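Local atomic coordinates of cysteine protease S273R (African swine fever virus pig/Kenya/KEN-50/1950, PDB entry 6LJ9), a protein that probably cleaves the viral polyprotein precursors pp220 and pp62 into core-shell proteins, as a cysteine protease related to the SUMO-specific (Ulp1) proteases. Residues B[136-139]-B[144-147]; B[4-9]-B[245-250]. All coordinates share one frame; numbering follows the deposited sequence.

Contact 1 of 2, residues B[136-139]-B[144-147]; sequences EELQ and KAVK
Gln139 and Val146 form an antiparallel hydrogen-bonded pair in the two-stranded sheet 139-141/144-146. Gln139 N gives a nearly straight bond to Val146 O (2.8 Å, 178°). In return Val146 N reaches Gln139 O at 2.7 Å in a more bent bond (138°). Weaker CA-H...O contacts flank the pair, Leu138 CA to Val146 O and Ala145 CA to Gln139 O. The side chains of Gln139 and Val146 run side by side on one face, Gln139 CG lying 4.1 Å from Val146 CG1. On the other face the CD2 branch of Leu138 fits between Lys147 CG (3.6 Å) and Ala145 CB (3.8 Å). Lys147, bent at chi2 and again beyond, lays its chain against the backbone of Glu136, where Lys147 CD lies 3.8 Å from Glu136 C. With chi1 at 69° and the chain extended beyond CG, Gln139 brings its amide to strand 107-109, where NE2 bonds to Asn109 OD1 and Phe107 O. Glu137 turns away from 144-147 toward helix 129-134, and its OE1 accepts from Asp128 N. Backbone bonds thus close this surface hairpin, while the amide of the buried Gln139 ties it to the edge strand 107-109 of the main sheet.

Contact 2 of 2, residues B[4-9]-B[245-250]; sequences LEKITS and DNVSYT
Thr8 meets Asp245 where a Schellman motif ends helix 232-244, with Asn246 as its positive-phi C-prime residue; the N-terminal segment 4-9 is held against this helix end. The polar part converges on one carboxylate oxygen. Asp245 OD2 accepts from Thr8 N at 2.8 Å and from Thr8 OG1 at 3.0 Å, both donors approaching from the same face of the carboxylate. The amide comes from well above the plane (48°), the hydroxyl from the syn side and less far out (30°). In Thr8 a chi1 of 62° keeps OG1 beside the backbone N, so both can reach OD2. Outside the segments, Asp245 OD1 bonds to Tyr104 OH and Thr8 OG1 to Arg241 NH2, so the carboxylate and the hydroxyl each have a further partner. Van der Waals contacts are sparser. Ile7 CB rests against Asp245 OD2 at 3.3 Å, the side chains crossing at about a right angle. Apolar packing of Ile7 on Phe238 and Phe265 joins the segment to helices 232-244 and 259-269. The poorly ordered Lys6 passes Val247, Lys6 CD to Val247 CG2 at 4.2 Å. Thr8 CG2 lies over the carboxylate, 3.6 Å from Asp245 CG.

How the contacts relate
Contact 2 closes a long loop of the chain, from residues 4-9 to 245-250, and contact 1 is nested inside it as a local hairpin with four residues between its segments. The centres lie 26 Å apart and the nearest atoms about 15 Å, so the two never touch. Contact 2 gathers the N-terminal segment onto the end of helix 232-244, which begins at Cys232, the probable nucleophile, which with His168 and Asn187 probably forms the active site. Contact 1 lies near an outermost strand of the five-stranded sheet. Both lie away from the catalytic residues; contact 2 joins the two ends of the chain's long loop, and contact 1 closes a short hairpin within it.

Contact 1 of 2, residues B[136-139]-B[144-147]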
ATOM      1  N   GLU B 136      -0.757   9.811 -13.890  1.00 24.63           N
ATOM      2  CA  GLU B 136      -0.546  10.223 -15.271  1.00 31.70           C
ATOM      3  C   GLU B 136       0.906  10.583 -15.556  1.00 28.47           C
ATOM      4  O   GLU B 136       1.191  11.186 -16.596  1.00 38.38           O
ATOM      5  CB  GLU B 136      -1.465  11.404 -15.614  1.00 28.64           C
ATOM      6  CG  GLU B 136      -2.942  11.131 -15.353  1.00 53.16           C
ATOM      7  CD  GLU B 136      -3.818  12.342 -15.611  1.00 68.75           C
ATOM      8  OE1 GLU B 136      -3.267  13.418 -15.927  1.00 72.82           O
ATOM      9  OE2 GLU B 136      -5.056  12.220 -15.498  1.00 73.72           O
ATOM     10  N   GLU B 137       1.828  10.234 -14.663  1.00 23.60           N
ATOM     11  CA  GLU B 137       3.250  10.480 -14.848  1.00 24.70           C
ATOM     12  C   GLU B 137       3.988   9.158 -15.008  1.00 26.93           C
ATOM     13  O   GLU B 137       3.698   8.185 -14.306  1.00 23.04           O
ATOM     14  CB  GLU B 137       3.837  11.262 -13.668  1.00 24.81           C
ATOM     15  CG  GLU B 137       3.505  12.746 -13.668  1.00 47.00           C
ATOM     16  CD  GLU B 137       4.367  13.541 -14.633  1.00 48.18           C
ATOM     17  OE1 GLU B 137       4.126  14.757 -14.785  1.00 54.92           O
ATOM     18  OE2 GLU B 137       5.290  12.953 -15.234  1.00 58.46           O
ATOM     19  N   LEU B 138       4.942   9.133 -15.936  1.00 25.95           N
ATOM     20  CA  LEU B 138       5.741   7.940 -16.175  1.00 31.29           C
ATOM     21  C   LEU B 138       6.799   7.781 -15.091  1.00 36.29           C
ATOM     22  O   LEU B 138       7.588   8.698 -14.838  1.00 33.33           O
ATOM     23  CB  LEU B 138       6.410   8.007 -17.547  1.00 43.77           C
ATOM     24  CG  LEU B 138       5.603   7.572 -18.771  1.00 57.20           C
ATOM     25  CD1 LEU B 138       6.359   7.922 -20.040  1.00 50.91           C
ATOM     26  CD2 LEU B 138       5.320   6.080 -18.718  1.00 67.37           C
ATOM     27  N   GLN B 139       6.805   6.619 -14.449  1.00 24.57           N
ATOM     28  CA  GLN B 139       7.882   6.187 -13.574  1.00 29.59           C
ATOM     29  C   GLN B 139       8.421   4.861 -14.091  1.00 31.49           C
ATOM     30  O   GLN B 139       7.806   4.199 -14.931  1.00 25.50           O
ATOM     31  CB  GLN B 139       7.410   6.050 -12.121  1.00 12.45           C
ATOM     32  CG  GLN B 139       6.447   4.904 -11.878  1.00 15.17           C
ATOM     33  CD  GLN B 139       5.970   4.858 -10.443  1.00 16.61           C
ATOM     34  OE1 GLN B 139       4.795   5.093 -10.162  1.00 21.28           O
ATOM     35  NE2 GLN B 139       6.881   4.562  -9.524  1.00 12.41           N
ATOM     36  N   LYS B 144      10.829  -1.148 -16.607  1.00 43.95           N
ATOM     37  CA  LYS B 144       9.609  -0.956 -17.376  1.00 42.99           C
ATOM     38  C   LYS B 144       8.948   0.363 -17.002  1.00 44.99           C
ATOM     39  O   LYS B 144       8.868   0.717 -15.822  1.00 41.51           O
ATOM     40  CB  LYS B 144       8.637  -2.117 -17.136  1.00 46.00           C
ATOM     41  CG  LYS B 144       7.260  -1.919 -17.731  1.00 55.36           C
ATOM     42  CD  LYS B 144       6.374  -3.120 -17.463  1.00 58.81           C
ATOM     43  CE  LYS B 144       4.967  -2.873 -17.963  1.00 70.78           C
ATOM     44  NZ  LYS B 144       4.965  -2.498 -19.401  1.00 67.87           N
ATOM     45  N   ALA B 145       8.479   1.085 -18.018  1.00 38.02           N
ATOM     46  CA  ALA B 145       7.732   2.314 -17.790  1.00 25.62           C
ATOM     47  C   ALA B 145       6.360   1.997 -17.209  1.00 29.71           C
ATOM     48  O   ALA B 145       5.707   1.030 -17.610  1.00 26.76           O
ATOM     49  CB  ALA B 145       7.585   3.094 -19.094  1.00 34.69           C
ATOM     50  N   VAL B 146       5.919   2.823 -16.263  1.00 27.45           N
ATOM     51  CA  VAL B 146       4.701   2.554 -15.504  1.00 19.06           C
ATOM     52  C   VAL B 146       4.001   3.872 -15.207  1.00 26.42           C
ATOM     53  O   VAL B 146       4.641   4.860 -14.835  1.00 31.92           O
ATOM     54  CB  VAL B 146       5.017   1.782 -14.203  1.00 31.36           C
ATOM     55  CG1 VAL B 146       3.928   1.997 -13.165  1.00 28.25           C
ATOM     56  CG2 VAL B 146       5.188   0.298 -14.490  1.00 24.88           C
ATOM     57  N   LYS B 147       2.679   3.885 -15.380  1.00 20.92           N
ATOM     58  CA  LYS B 147       1.829   4.987 -14.944  1.00 29.35           C
ATOM     59  C   LYS B 147       0.798   4.437 -13.971  1.00 31.59           C
ATOM     60  O   LYS B 147       0.020   3.545 -14.327  1.00 41.33           O
ATOM     61  CB  LYS B 147       1.144   5.673 -16.127  1.00 30.12           C
ATOM     62  CG  LYS B 147       2.110   6.236 -17.150  1.00 39.60           C
ATOM     63  CD  LYS B 147       1.595   7.525 -17.773  1.00 40.14           C
ATOM     64  CE  LYS B 147       0.225   7.341 -18.399  1.00 46.70           C
ATOM     65  NZ  LYS B 147       0.061   8.174 -19.625  1.00 59.71           N
TER

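Contact 2 of 2, residues B[4-9]-B[245-250]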
ATOM      1  N   LEU B   4      16.074   1.023  13.301  1.00 45.61           N
ATOM      2  CA  LEU B   4      16.250   0.069  12.213  1.00 42.25           C
ATOM      3  C   LEU B   4      15.299  -1.112  12.354  1.00 46.90           C
ATOM      4  O   LEU B   4      14.895  -1.706  11.348  1.00 47.29           O
ATOM      5  CB  LEU B   4      17.701  -0.410  12.161  1.00 41.31           C
ATOM      6  CG  LEU B   4      18.159  -1.055  10.852  1.00 39.46           C
ATOM      7  CD1 LEU B   4      17.988  -0.082   9.698  1.00 49.01           C
ATOM      8  CD2 LEU B   4      19.603  -1.519  10.954  1.00 36.50           C
ATOM      9  N   GLU B   5      14.926  -1.461  13.590  1.00 55.35           N
ATOM     10  CA  GLU B   5      13.911  -2.483  13.807  1.00 63.46           C
ATOM     11  C   GLU B   5      12.518  -2.006  13.416  1.00 58.98           C
ATOM     12  O   GLU B   5      11.647  -2.838  13.141  1.00 59.70           O
ATOM     13  CB  GLU B   5      13.904  -2.923  15.272  1.00 73.60           C
ATOM     14  CG  GLU B   5      15.197  -3.552  15.760  1.00 84.12           C
ATOM     15  CD  GLU B   5      15.101  -4.022  17.199  1.00 95.98           C
ATOM     16  OE1 GLU B   5      13.989  -3.969  17.769  1.00 99.64           O
ATOM     17  OE2 GLU B   5      16.132  -4.443  17.761  1.00 98.27           O
ATOM     18  N   LYS B   6      12.292  -0.691  13.386  1.00 62.68           N
ATOM     19  CA  LYS B   6      10.966  -0.169  13.066  1.00 65.16           C
ATOM     20  C   LYS B   6      10.572  -0.495  11.630  1.00 67.99           C
ATOM     21  O   LYS B   6       9.477  -1.014  11.379  1.00 85.14           O
ATOM     22  CB  LYS B   6      10.922   1.341  13.298  1.00 69.23           C
ATOM     23  CG  LYS B   6      10.538   1.761  14.705  1.00 69.70           C
ATOM     24  CD  LYS B   6      10.317   3.266  14.769  1.00 67.86           C
ATOM     25  CE  LYS B   6       9.657   3.678  16.074  1.00 65.88           C
ATOM     26  NZ  LYS B   6       9.331   5.131  16.086  1.00 60.08           N
ATOM     27  N   ILE B   7      11.449  -0.192  10.673  1.00 52.77           N
ATOM     28  CA  ILE B   7      11.133  -0.352   9.257  1.00 37.37           C
ATOM     29  C   ILE B   7      11.060  -1.833   8.906  1.00 36.93           C
ATOM     30  O   ILE B   7      11.432  -2.695   9.710  1.00 47.39           O
ATOM     31  CB  ILE B   7      12.154   0.384   8.369  1.00 29.09           C
ATOM     32  CG1 ILE B   7      13.530  -0.278   8.459  1.00 28.46           C
ATOM     33  CG2 ILE B   7      12.238   1.853   8.766  1.00 38.22           C
ATOM     34  CD1 ILE B   7      14.598   0.429   7.651  1.00 39.52           C
ATOM     35  N   THR B   8      10.585  -2.136   7.698  1.00 32.61           N
ATOM     36  CA  THR B   8      10.232  -3.495   7.310  1.00 29.12           C
ATOM     37  C   THR B   8      11.328  -4.208   6.522  1.00 31.04           C
ATOM     38  O   THR B   8      11.098  -5.323   6.041  1.00 30.47           O
ATOM     39  CB  THR B   8       8.937  -3.483   6.493  1.00 27.50           C
ATOM     40  OG1 THR B   8       9.132  -2.729   5.291  1.00 43.02           O
ATOM     41  CG2 THR B   8       7.807  -2.856   7.297  1.00 24.35           C
ATOM     42  N   SER B   9      12.504  -3.605   6.382  1.00 35.76           N
ATOM     43  CA  SER B   9      13.584  -4.226   5.630  1.00 44.70           C
ATOM     44  C   SER B   9      14.397  -5.165   6.518  1.00 37.78           C
ATOM     45  O   SER B   9      14.204  -5.245   7.734  1.00 37.51           O
ATOM     46  CB  SER B   9      14.489  -3.164   5.012  1.00 35.44           C
ATOM     47  OG  SER B   9      15.010  -2.303   6.006  1.00 33.23           O
ATOM     48  N   ASP B 245       7.424   3.332   5.465  1.00 23.01           N
ATOM     49  CA  ASP B 245       6.908   2.472   6.521  1.00 27.29           C
ATOM     50  C   ASP B 245       6.226   3.257   7.634  1.00 31.49           C
ATOM     51  O   ASP B 245       6.046   2.724   8.736  1.00 34.62           O
ATOM     52  CB  ASP B 245       8.026   1.602   7.096  1.00 11.61           C
ATOM     53  CG  ASP B 245       8.464   0.518   6.137  1.00 28.90           C
ATOM     54  OD1 ASP B 245       7.657   0.143   5.258  1.00 21.96           O
ATOM     55  OD2 ASP B 245       9.610   0.041   6.259  1.00 33.05           O
ATOM     56  N   ASN B 246       5.856   4.511   7.366  1.00 37.73           N
ATOM     57  CA  ASN B 246       5.017   5.316   8.248  1.00 40.36           C
ATOM     58  C   ASN B 246       5.717   5.691   9.549  1.00 36.13           C
ATOM     59  O   ASN B 246       5.083   5.766  10.602  1.00 31.62           O
ATOM     60  CB  ASN B 246       3.685   4.615   8.540  1.00 31.63           C
ATOM     61  CG  ASN B 246       2.707   4.723   7.385  1.00 52.38           C
ATOM     62  OD1 ASN B 246       2.005   5.727   7.244  1.00 60.56           O
ATOM     63  ND2 ASN B 246       2.659   3.693   6.547  1.00 61.70           N
ATOM     64  N   VAL B 247       7.024   5.927   9.493  1.00 37.25           N
ATOM     65  CA  VAL B 247       7.722   6.593  10.588  1.00 34.20           C
ATOM     66  C   VAL B 247       7.573   8.095  10.380  1.00 34.91           C
ATOM     67  O   VAL B 247       7.982   8.630   9.343  1.00 31.05           O
ATOM     68  CB  VAL B 247       9.201   6.182  10.647  1.00 32.42           C
ATOM     69  CG1 VAL B 247       9.936   6.988  11.713  1.00 22.88           C
ATOM     70  CG2 VAL B 247       9.328   4.691  10.924  1.00 20.84           C
ATOM     71  N   SER B 248       6.975   8.774  11.355  1.00 31.61           N
ATOM     72  CA  SER B 248       6.699  10.198  11.213  1.00 29.87           C
ATOM     73  C   SER B 248       7.994  10.993  11.087  1.00 28.89           C
ATOM     74  O   SER B 248       9.043  10.605  11.609  1.00 34.40           O
ATOM     75  CB  SER B 248       5.888  10.705  12.407  1.00 25.63           C
ATOM     76  OG  SER B 248       5.639  12.097  12.300  1.00 38.67           O
ATOM     77  N   TYR B 249       7.913  12.120  10.372  1.00 31.43           N
ATOM     78  CA  TYR B 249       9.068  13.001  10.240  1.00 31.19           C
ATOM     79  C   TYR B 249       9.477  13.610  11.573  1.00 28.34           C
ATOM     80  O   TYR B 249      10.633  14.023  11.725  1.00 33.41           O
ATOM     81  CB  TYR B 249       8.779  14.111   9.222  1.00 23.37           C
ATOM     82  CG  TYR B 249       7.548  14.947   9.523  1.00 30.27           C
ATOM     83  CD1 TYR B 249       7.543  15.872  10.562  1.00 32.04           C
ATOM     84  CD2 TYR B 249       6.401  14.824   8.755  1.00 30.42           C
ATOM     85  CE1 TYR B 249       6.428  16.637  10.834  1.00 35.01           C
ATOM     86  CE2 TYR B 249       5.279  15.588   9.020  1.00 35.66           C
ATOM     87  CZ  TYR B 249       5.299  16.492  10.060  1.00 42.16           C
ATOM     88  OH  TYR B 249       4.183  17.252  10.324  1.00 41.17           O
ATOM     89  N   THR B 250       8.551  13.681  12.534  1.00 28.84           N
ATOM     90  CA  THR B 250       8.867  14.209  13.856  1.00 36.66           C
ATOM     91  C   THR B 250       9.931  13.387  14.570  1.00 35.60           C
ATOM     92  O   THR B 250      10.623  13.922  15.441  1.00 36.78           O
ATOM     93  CB  THR B 250       7.604  14.265  14.721  1.00 32.19           C
ATOM     94  OG1 THR B 250       7.210  12.933  15.077  1.00 50.99           O
ATOM     95  CG2 THR B 250       6.459  14.938  13.968  1.00 31.93           C
TER